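Local coordinates for hypothetical protein (Bacillus cereus, PDB 2O3L) that is of unknown function but belongs to the DUF1048 family and folds as an all-helical left-handed superhelix, at residues Y44-I47 against D48-E51. Sequence-based numbering, arbitrary orientation.
Sequences YELI and DLFE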
# COMPACT_ATOMS: atom_id res chain seq x y z
N TYR A 44 -4.56 -1.97 3.79
CA TYR A 44 -4.81 -1.21 5.02
C TYR A 44 -3.54 -1.18 5.90
O TYR A 44 -3.19 -0.13 6.47
CB TYR A 44 -6.02 -1.71 5.78
CG TYR A 44 -7.34 -1.69 4.97
CD1 TYR A 44 -7.47 -0.92 3.79
CD2 TYR A 44 -8.45 -2.39 5.40
CE1 TYR A 44 -8.67 -0.92 3.07
CE2 TYR A 44 -9.65 -2.40 4.68
CZ TYR A 44 -9.75 -1.66 3.52
OH TYR A 44 -10.94 -1.66 2.80
N GLU A 45 -2.85 -2.32 5.98
CA GLU A 45 -1.59 -2.36 6.70
C GLU A 45 -0.61 -1.40 6.05
O GLU A 45 0.13 -0.69 6.74
CB GLU A 45 -1.01 -3.77 6.77
CG GLU A 45 -1.82 -4.73 7.60
CD GLU A 45 -1.80 -4.45 9.11
OE1 GLU A 45 -1.15 -3.47 9.57
OE2 GLU A 45 -2.41 -5.25 9.82
N LEU A 46 -0.62 -1.36 4.74
CA LEU A 46 0.29 -0.49 4.03
C LEU A 46 -0.02 1.00 4.29
O LEU A 46 0.92 1.82 4.39
CB LEU A 46 0.29 -0.78 2.54
CG LEU A 46 1.29 0.05 1.71
CD1 LEU A 46 2.71 -0.44 1.97
CD2 LEU A 46 0.93 -0.11 0.24
N ILE A 47 -1.30 1.34 4.45
CA ILE A 47 -1.67 2.72 4.75
C ILE A 47 -1.22 3.09 6.17
O ILE A 47 -0.80 4.21 6.41
CB ILE A 47 -3.20 2.91 4.61
CG1 ILE A 47 -3.58 2.78 3.12
CG2 ILE A 47 -3.68 4.22 5.21
CD1 ILE A 47 -5.05 2.49 2.87
N ASP A 48 -1.32 2.16 7.12
CA ASP A 48 -0.76 2.40 8.44
C ASP A 48 0.75 2.70 8.34
O ASP A 48 1.27 3.60 8.99
CB ASP A 48 -0.96 1.22 9.39
CG ASP A 48 -2.29 1.25 10.11
OD1 ASP A 48 -2.94 2.30 10.11
OD2 ASP A 48 -2.68 0.21 10.68
N LEU A 49 1.45 1.90 7.55
CA LEU A 49 2.90 2.06 7.41
C LEU A 49 3.25 3.40 6.72
O LEU A 49 4.13 4.11 7.16
CB LEU A 49 3.47 0.91 6.61
CG LEU A 49 4.99 0.82 6.41
CD1 LEU A 49 5.64 0.33 7.64
CD2 LEU A 49 5.34 -0.09 5.23
N PHE A 50 2.55 3.72 5.65
CA PHE A 50 2.72 4.97 4.95
C PHE A 50 2.35 6.18 5.81
O PHE A 50 3.08 7.19 5.80
CB PHE A 50 1.90 5.00 3.65
CG PHE A 50 2.54 4.34 2.47
CD1 PHE A 50 3.58 3.46 2.59
CD2 PHE A 50 2.05 4.61 1.18
CE1 PHE A 50 4.14 2.85 1.46
CE2 PHE A 50 2.63 4.03 0.06
CZ PHE A 50 3.67 3.14 0.19
N GLU A 51 1.28 6.10 6.59
CA GLU A 51 0.97 7.21 7.50
C GLU A 51 2.04 7.45 8.52
O GLU A 51 2.32 8.60 8.86
CB GLU A 51 -0.32 7.01 8.30
CG GLU A 51 -1.55 7.32 7.54
CD GLU A 51 -2.79 7.38 8.43
OE1 GLU A 51 -2.78 6.88 9.59
OE2 GLU A 51 -3.77 7.97 7.94
O HOH W 1 -2.06 -2.12 11.58
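One face of the Phe50 ring is covered by Leu46, one turn earlier in helix 36-56 of this left-handed superhelix, in a CH-pi contact: CG of Leu46 lies 4.1 Å from the ring centroid, 14° off the normal, offset toward the rim. The CD1 methyl of Leu46 comes to 3.6 Å from CE1 of Phe50, while Tyr17 meets the ring edge-to-face. The CB of Leu46 points away from the following turn, but with CG anti to the backbone N (chi1 -177°) the chain bends back and lays CG and CD1 against the ring. This i, i+4 pair faces helices 15-31, 60-64 and 68-82, where bulky apolar groups fit the interior. Backbone bonds of the same spacing hold the turn, among them Phe50 N to Leu46 O at 2.8 Å. Acidic residues suit the more polar flank: Asp48 OD1 and Glu51 OE1 both form salt bridges with NH2 of Arg9 in helix 2-11, joining the two helices beside Ile47, which packs on Val10. The carboxylates of Glu45 and Asp48, planes 73° apart, bring like charges to 4.1 Å between Glu45 OE1 and Asp48 OD2. A single water probably eases the repulsion, donating to Glu45 OE1 and to Asp48 OD2, at 2.6 Å from each.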